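Local coordinates for protein transcriptional regulator, MarR family, putative (Bacillus cereus, PDB 3BJA) that probably binds DNA as a dimeric transcription regulator of the MarR family, using a winged helix-turn-helix domain, at residues A[32-37]-A[55-60]; A[39-44]-A[51-56]. One frame throughout, in Å; residues are numbered along the deposited sequence.

Interaction 1: A[32-37]-A[55-60]; sequences SYVQFG and ENMGCV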
ATOM      1  N   SER A  32       1.334 -13.921   0.541  1.00 69.15           N
ATOM      2  CA  SER A  32       0.972 -12.698  -0.210  1.00 72.68           C
ATOM      3  C   SER A  32       2.151 -11.747  -0.111  1.00 72.84           C
ATOM      4  O   SER A  32       3.153 -12.075   0.552  1.00 71.94           O
ATOM      5  CB  SER A  32      -0.273 -12.057   0.386  1.00 73.50           C
ATOM      6  OG  SER A  32       0.028 -11.482   1.647  1.00 80.23           O
ATOM      7  N   TYR A  33       2.028 -10.567  -0.730  1.00 75.04           N
ATOM      8  CA  TYR A  33       3.114  -9.561  -0.708  1.00 77.87           C
ATOM      9  C   TYR A  33       3.572  -9.230   0.732  1.00 75.77           C
ATOM     10  O   TYR A  33       4.773  -9.109   0.976  1.00 75.20           O
ATOM     11  CB  TYR A  33       2.766  -8.266  -1.521  1.00 82.69           C
ATOM     12  CG  TYR A  33       1.673  -7.372  -0.923  1.00 86.64           C
ATOM     13  CD1 TYR A  33       0.317  -7.582  -1.229  1.00 95.58           C
ATOM     14  CD2 TYR A  33       1.993  -6.314  -0.039  1.00 90.07           C
ATOM     15  CE1 TYR A  33      -0.713  -6.773  -0.673  1.00 96.34           C
ATOM     16  CE2 TYR A  33       0.976  -5.501   0.528  1.00 92.45           C
ATOM     17  CZ  TYR A  33      -0.383  -5.731   0.198  1.00 95.44           C
ATOM     18  OH  TYR A  33      -1.414  -4.956   0.731  1.00 94.93           O
ATOM     19  N   VAL A  34       2.622  -9.136   1.673  1.00 76.25           N
ATOM     20  CA  VAL A  34       2.951  -8.797   3.079  1.00 76.18           C
ATOM     21  C   VAL A  34       3.885  -9.856   3.729  1.00 74.16           C
ATOM     22  O   VAL A  34       4.915  -9.485   4.298  1.00 73.59           O
ATOM     23  CB  VAL A  34       1.697  -8.391   3.936  1.00 76.60           C
ATOM     24  CG1 VAL A  34       0.651  -9.473   3.969  1.00 82.88           C
ATOM     25  CG2 VAL A  34       2.105  -8.002   5.363  1.00 75.72           C
ATOM     26  N   GLN A  35       3.598 -11.144   3.548  1.00 73.44           N
ATOM     27  CA  GLN A  35       4.464 -12.218   4.113  1.00 73.43           C
ATOM     28  C   GLN A  35       5.809 -12.282   3.378  1.00 70.18           C
ATOM     29  O   GLN A  35       6.862 -12.446   3.997  1.00 68.18           O
ATOM     30  CB  GLN A  35       3.791 -13.593   4.123  1.00 72.23           C
ATOM     31  CG  GLN A  35       2.590 -13.704   5.052  1.00 73.85           C
ATOM     32  CD  GLN A  35       1.333 -13.055   4.515  1.00 73.63           C
ATOM     33  OE1 GLN A  35       1.100 -13.046   3.314  1.00 73.88           O
ATOM     34  NE2 GLN A  35       0.510 -12.510   5.409  1.00 79.14           N
ATOM     35  N   PHE A  36       5.748 -12.152   2.058  1.00 68.73           N
ATOM     36  CA  PHE A  36       6.942 -12.077   1.214  1.00 70.19           C
ATOM     37  C   PHE A  36       7.873 -10.956   1.698  1.00 69.93           C
ATOM     38  O   PHE A  36       9.052 -11.205   1.922  1.00 68.26           O
ATOM     39  CB  PHE A  36       6.525 -11.885  -0.252  1.00 72.87           C
ATOM     40  CG  PHE A  36       7.668 -11.733  -1.203  1.00 73.05           C
ATOM     41  CD1 PHE A  36       8.422 -12.841  -1.580  1.00 79.83           C
ATOM     42  CD2 PHE A  36       7.974 -10.482  -1.752  1.00 82.17           C
ATOM     43  CE1 PHE A  36       9.491 -12.714  -2.476  1.00 78.78           C
ATOM     44  CE2 PHE A  36       9.053 -10.340  -2.663  1.00 84.20           C
ATOM     45  CZ  PHE A  36       9.795 -11.457  -3.024  1.00 75.37           C
ATOM     46  N   GLY A  37       7.311  -9.756   1.915  1.00 68.96           N
ATOM     47  CA  GLY A  37       8.050  -8.608   2.438  1.00 69.38           C
ATOM     48  C   GLY A  37       8.826  -8.892   3.715  1.00 70.68           C
ATOM     49  O   GLY A  37      10.031  -8.594   3.788  1.00 73.36           O
ATOM     50  N   GLU A  55       9.619  -1.037  11.629  1.00 99.39           N
ATOM     51  CA  GLU A  55      10.338   0.107  11.028  1.00101.61           C
ATOM     52  C   GLU A  55      10.860  -0.237   9.614  1.00103.94           C
ATOM     53  O   GLU A  55      10.599   0.509   8.653  1.00103.41           O
ATOM     54  CB  GLU A  55      11.470   0.584  11.966  1.00101.88           C
ATOM     55  CG  GLU A  55      10.918   1.201  13.281  1.00102.47           C
ATOM     56  CD  GLU A  55      11.940   1.373  14.417  1.00102.83           C
ATOM     57  OE1 GLU A  55      13.088   0.853  14.349  1.00101.03           O
ATOM     58  OE2 GLU A  55      11.555   2.031  15.412  1.00 98.23           O
ATOM     59  N   ASN A  56      11.540  -1.390   9.501  1.00105.44           N
ATOM     60  CA  ASN A  56      12.059  -1.898   8.222  1.00106.05           C
ATOM     61  C   ASN A  56      10.983  -2.315   7.216  1.00107.41           C
ATOM     62  O   ASN A  56      11.317  -2.527   6.047  1.00107.76           O
ATOM     63  CB  ASN A  56      13.042  -3.062   8.425  1.00106.39           C
ATOM     64  CG  ASN A  56      14.314  -2.649   9.152  1.00106.70           C
ATOM     65  OD1 ASN A  56      14.390  -1.575   9.754  1.00110.33           O
ATOM     66  ND2 ASN A  56      15.312  -3.526   9.126  1.00103.14           N
HETATM   67  N   MSE A  57       9.727  -2.489   7.653  1.00110.07           N
HETATM   68  CA  MSE A  57       8.615  -2.729   6.721  1.00112.64           C
HETATM   69  C   MSE A  57       8.369  -1.394   6.035  1.00115.01           C
HETATM   70  O   MSE A  57       8.095  -0.397   6.728  1.00117.76           O
HETATM   71  CB  MSE A  57       7.307  -3.210   7.404  1.00113.30           C
HETATM   72  CG  MSE A  57       7.243  -4.697   7.837  1.00114.85           C
HETATM   73 SE   MSE A  57       7.536  -5.973   6.372  0.75118.63          SE
HETATM   74  CE  MSE A  57       5.922  -5.700   5.305  1.00121.89           C
ATOM     75  N   GLY A  58       8.510  -1.367   4.702  1.00116.21           N
ATOM     76  CA  GLY A  58       8.258  -0.163   3.877  1.00117.41           C
ATOM     77  C   GLY A  58       6.840   0.369   4.083  1.00120.16           C
ATOM     78  O   GLY A  58       6.619   1.595   4.147  1.00120.21           O
ATOM     79  N   CYS A  59       5.902  -0.581   4.181  1.00121.82           N
ATOM     80  CA  CYS A  59       4.506  -0.348   4.513  1.00121.51           C
ATOM     81  C   CYS A  59       4.114  -1.364   5.612  1.00121.24           C
ATOM     82  O   CYS A  59       4.220  -2.577   5.392  1.00120.72           O
ATOM     83  CB  CYS A  59       3.657  -0.536   3.267  1.00122.13           C
ATOM     84  SG  CYS A  59       1.928  -0.189   3.515  1.00124.23           S
ATOM     85  N   VAL A  60       3.687  -0.862   6.777  1.00120.90           N
ATOM     86  CA  VAL A  60       3.291  -1.691   7.936  1.00119.97           C
ATOM     87  C   VAL A  60       1.778  -1.974   7.921  1.00119.67           C
ATOM     88  O   VAL A  60       0.995  -1.016   7.850  1.00118.90           O
ATOM     89  CB  VAL A  60       3.608  -0.973   9.283  1.00120.10           C
ATOM     90  CG1 VAL A  60       3.277  -1.873  10.483  1.00116.65           C
ATOM     91  CG2 VAL A  60       5.060  -0.541   9.328  1.00119.49           C
TER
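Met57, modelled as selenomethionine, meets the N-terminal part of helix 33-44, at Val34 and Gly37, through the end of its side chain; the contact is van der Waals in distance. Its selenium lies over the backbone of Gly37, with SE 4.2 Å from Gly37 C, while the methyl carbon CE sits 4.0 Å from Val34 O. The apolar part is thin: Val34 CG2 and Met57 CE are 4.5 Å apart. Bends at chi2 (-57°) and chi3 (-68°) turn the methyl from Gly37 toward Val34 O. Gly37 offers no side chain, which lets the selenoether come down on bare main chain. Met57 is the first residue to leave helical geometry after helix 50-56, so the contact belongs to the turn of the helix-turn-helix, ahead of the 64-73 helix, which in MarR relatives is the recognition helix. Val34 also touches Pro61 and Met67 there. No hydrogen bond crosses between the two segments. Within 32-37, Ser32, at the N-cap of helix 33-44, gives its backbone N to Gln35 OE1 at 2.9 Å, in the carbonyl plane, and Tyr33 N bonds to Asp23 of helix 2-25. Cys59 and Tyr33 pack against the second subunit.

Interaction 2: A[39-44]-A[51-56]; sequences IQVLAK and SKLIEN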
ATOM      1  N   ILE A  39       9.703 -11.856   4.905  1.00 71.56           N
ATOM      2  CA  ILE A  39      10.767 -12.843   4.570  1.00 71.87           C
ATOM      3  C   ILE A  39      12.011 -12.146   3.966  1.00 69.87           C
ATOM      4  O   ILE A  39      13.135 -12.453   4.356  1.00 68.80           O
ATOM      5  CB  ILE A  39      10.214 -13.988   3.650  1.00 72.40           C
ATOM      6  CG1 ILE A  39       9.285 -14.896   4.471  1.00 71.93           C
ATOM      7  CG2 ILE A  39      11.336 -14.800   3.018  1.00 70.95           C
ATOM      8  CD1 ILE A  39       8.509 -15.896   3.645  1.00 70.55           C
ATOM      9  N   GLN A  40      11.784 -11.209   3.050  1.00 70.61           N
ATOM     10  CA  GLN A  40      12.864 -10.411   2.438  1.00 72.91           C
ATOM     11  C   GLN A  40      13.574  -9.592   3.528  1.00 72.97           C
ATOM     12  O   GLN A  40      14.799  -9.685   3.660  1.00 74.58           O
ATOM     13  CB  GLN A  40      12.348  -9.496   1.296  1.00 73.33           C
ATOM     14  CG  GLN A  40      11.765 -10.247   0.076  1.00 81.35           C
ATOM     15  CD  GLN A  40      12.771 -11.192  -0.607  1.00 97.36           C
ATOM     16  OE1 GLN A  40      13.979 -10.947  -0.597  1.00112.93           O
ATOM     17  NE2 GLN A  40      12.268 -12.267  -1.212  1.00100.94           N
ATOM     18  N   VAL A  41      12.802  -8.847   4.334  1.00 73.37           N
ATOM     19  CA  VAL A  41      13.377  -8.053   5.441  1.00 72.75           C
ATOM     20  C   VAL A  41      14.198  -8.927   6.402  1.00 72.87           C
ATOM     21  O   VAL A  41      15.355  -8.602   6.680  1.00 74.77           O
ATOM     22  CB  VAL A  41      12.303  -7.281   6.237  1.00 73.62           C
ATOM     23  CG1 VAL A  41      12.873  -6.743   7.583  1.00 72.06           C
ATOM     24  CG2 VAL A  41      11.695  -6.164   5.374  1.00 73.56           C
ATOM     25  N   LEU A  42      13.614 -10.041   6.862  1.00 72.62           N
ATOM     26  CA  LEU A  42      14.292 -10.955   7.814  1.00 72.27           C
ATOM     27  C   LEU A  42      15.472 -11.757   7.261  1.00 72.64           C
ATOM     28  O   LEU A  42      16.236 -12.322   8.051  1.00 73.35           O
ATOM     29  CB  LEU A  42      13.289 -11.919   8.476  1.00 72.17           C
ATOM     30  CG  LEU A  42      12.256 -11.370   9.467  1.00 73.75           C
ATOM     31  CD1 LEU A  42      11.355 -12.517   9.891  1.00 72.47           C
ATOM     32  CD2 LEU A  42      12.886 -10.705  10.696  1.00 72.90           C
ATOM     33  N   ALA A  43      15.594 -11.883   5.938  1.00 73.35           N
ATOM     34  CA  ALA A  43      16.750 -12.580   5.350  1.00 74.45           C
ATOM     35  C   ALA A  43      17.970 -11.654   5.382  1.00 73.70           C
ATOM     36  O   ALA A  43      19.052 -12.098   5.806  1.00 67.73           O
ATOM     37  CB  ALA A  43      16.462 -13.020   3.946  1.00 75.77           C
ATOM     38  N   LYS A  44      17.772 -10.384   4.952  1.00 74.85           N
ATOM     39  CA  LYS A  44      18.842  -9.337   4.899  1.00 77.56           C
ATOM     40  C   LYS A  44      19.397  -9.046   6.289  1.00 80.55           C
ATOM     41  O   LYS A  44      20.600  -9.180   6.525  1.00 83.37           O
ATOM     42  CB  LYS A  44      18.349  -8.019   4.277  1.00 78.49           C
ATOM     43  CG  LYS A  44      17.927  -8.091   2.808  1.00 81.41           C
ATOM     44  N   SER A  51       9.963  -4.237  16.776  1.00 83.52           N
ATOM     45  CA  SER A  51       9.968  -2.815  16.436  1.00 84.59           C
ATOM     46  C   SER A  51      10.826  -2.586  15.196  1.00 84.78           C
ATOM     47  O   SER A  51      10.339  -1.998  14.241  1.00 83.69           O
ATOM     48  CB  SER A  51      10.438  -1.949  17.618  1.00 84.40           C
ATOM     49  OG  SER A  51       9.568  -2.092  18.729  1.00 77.94           O
ATOM     50  N   LYS A  52      12.068  -3.093  15.198  1.00 87.79           N
ATOM     51  CA  LYS A  52      12.954  -3.010  14.000  1.00 89.44           C
ATOM     52  C   LYS A  52      12.307  -3.540  12.728  1.00 89.48           C
ATOM     53  O   LYS A  52      12.488  -2.949  11.670  1.00 89.52           O
ATOM     54  CB  LYS A  52      14.336  -3.693  14.184  1.00 92.55           C
ATOM     55  CG  LYS A  52      15.511  -2.727  14.338  1.00 98.75           C
ATOM     56  CD  LYS A  52      15.832  -2.053  12.986  1.00102.31           C
ATOM     57  CE  LYS A  52      16.921  -1.004  13.116  1.00104.16           C
ATOM     58  NZ  LYS A  52      17.116  -0.265  11.836  1.00106.50           N
ATOM     59  N   LEU A  53      11.570  -4.647  12.851  1.00 89.36           N
ATOM     60  CA  LEU A  53      10.839  -5.238  11.728  1.00 89.21           C
ATOM     61  C   LEU A  53       9.744  -4.284  11.273  1.00 88.60           C
ATOM     62  O   LEU A  53       9.634  -4.027  10.089  1.00 89.02           O
ATOM     63  CB  LEU A  53      10.267  -6.625  12.083  1.00 89.42           C
ATOM     64  CG  LEU A  53       9.424  -7.366  11.036  1.00 87.20           C
ATOM     65  CD1 LEU A  53      10.226  -7.577   9.751  1.00 72.95           C
ATOM     66  CD2 LEU A  53       8.919  -8.674  11.603  1.00 84.76           C
ATOM     67  N   ILE A  54       8.964  -3.740  12.208  1.00 91.34           N
ATOM     68  CA  ILE A  54       7.892  -2.759  11.873  1.00 93.19           C
ATOM     69  C   ILE A  54       8.478  -1.524  11.141  1.00 96.02           C
ATOM     70  O   ILE A  54       7.923  -1.063  10.143  1.00 96.06           O
ATOM     71  CB  ILE A  54       7.073  -2.337  13.127  1.00 91.74           C
ATOM     72  CG1 ILE A  54       6.248  -3.518  13.661  1.00 93.02           C
ATOM     73  CG2 ILE A  54       6.111  -1.205  12.792  1.00 90.23           C
ATOM     74  CD1 ILE A  54       5.851  -3.401  15.132  1.00 88.67           C
ATOM     75  N   GLU A  55       9.619  -1.037  11.629  1.00 99.39           N
ATOM     76  CA  GLU A  55      10.338   0.107  11.028  1.00101.61           C
ATOM     77  C   GLU A  55      10.860  -0.237   9.614  1.00103.94           C
ATOM     78  O   GLU A  55      10.599   0.509   8.653  1.00103.41           O
ATOM     79  CB  GLU A  55      11.470   0.584  11.966  1.00101.88           C
ATOM     80  CG  GLU A  55      10.918   1.201  13.281  1.00102.47           C
ATOM     81  CD  GLU A  55      11.940   1.373  14.417  1.00102.83           C
ATOM     82  OE1 GLU A  55      13.088   0.853  14.349  1.00101.03           O
ATOM     83  OE2 GLU A  55      11.555   2.031  15.412  1.00 98.23           O
ATOM     84  N   ASN A  56      11.540  -1.390   9.501  1.00105.44           N
ATOM     85  CA  ASN A  56      12.059  -1.898   8.222  1.00106.05           C
ATOM     86  C   ASN A  56      10.983  -2.315   7.216  1.00107.41           C
ATOM     87  O   ASN A  56      11.317  -2.527   6.047  1.00107.76           O
ATOM     88  CB  ASN A  56      13.042  -3.062   8.425  1.00106.39           C
ATOM     89  CG  ASN A  56      14.314  -2.649   9.152  1.00106.70           C
ATOM     90  OD1 ASN A  56      14.390  -1.575   9.754  1.00110.33           O
ATOM     91  ND2 ASN A  56      15.312  -3.526   9.126  1.00103.14           N
TER
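Val41 projects from helix 39-44 straight at the end of helix 50-56, and each carbon beyond its CA finds a partner. CB lies 4.1 Å from Leu53 CD1. CG1 has two partners: it reaches Leu53 CD1 at 3.5 Å and also Asn56 CB at 3.8 Å, so it lodges between two residues that stand three apart on the facing helix. The other branch, CG2, turns to the main chain and approaches Asn56 O at 3.7 Å, a van der Waals contact with the carbonyl oxygen. The valine rotation decides this division of labour, because CG1 is anti to the backbone N (chi1 166°) and CG2 is anti to the carbonyl carbon.

Leu53 answers with one methyl. Its chi1 sets CG anti to N, and chi2 (58°) leaves CD1 as the methyl that meets Val41. CD1 is also 4.2 Å from Leu42 CD2, roughly at right angles to its contact with Val41; the same leucine touches Met64 of helix 64-73. Leu42 continues inward to Val91 and Leu93 of strand 89-93, which joins the helical pair to the sheet of the winged helix domain. The short axes pass 10.4 Å apart at 119°, a steep crossing that keeps the meeting local to Val41 and its neighbours. No hydrogen bond spans the two segments: the contact is made by methyl groups, the CB of an asparagine and one carbonyl oxygen, so its cohesion comes from shape and from removing apolar surface from water rather than from directional bonds.

In the fold
Interactions 1 and 2 are two stations on one helix pair, with centres 8 Å apart. Both draw on helix 33-44 and helix 50-56, and in both the earlier segment lies on helix 33-44: interaction 2 bridges the short loop that includes strand 48-49, and interaction 1 encloses it, joining the start of helix 33-44 to the residues after helix 50-56. They share Glu55 and Asn56 and touch, Met57 SE lying 4.3 Å from Val41 CG2. Interaction 2 faces the sheet, whereas interaction 1 lies nearer the second subunit. Together they probably help position helix 50-56 and the turn after it against helix 33-44, and with them helix 64-73, the likely recognition helix as in MarR relatives.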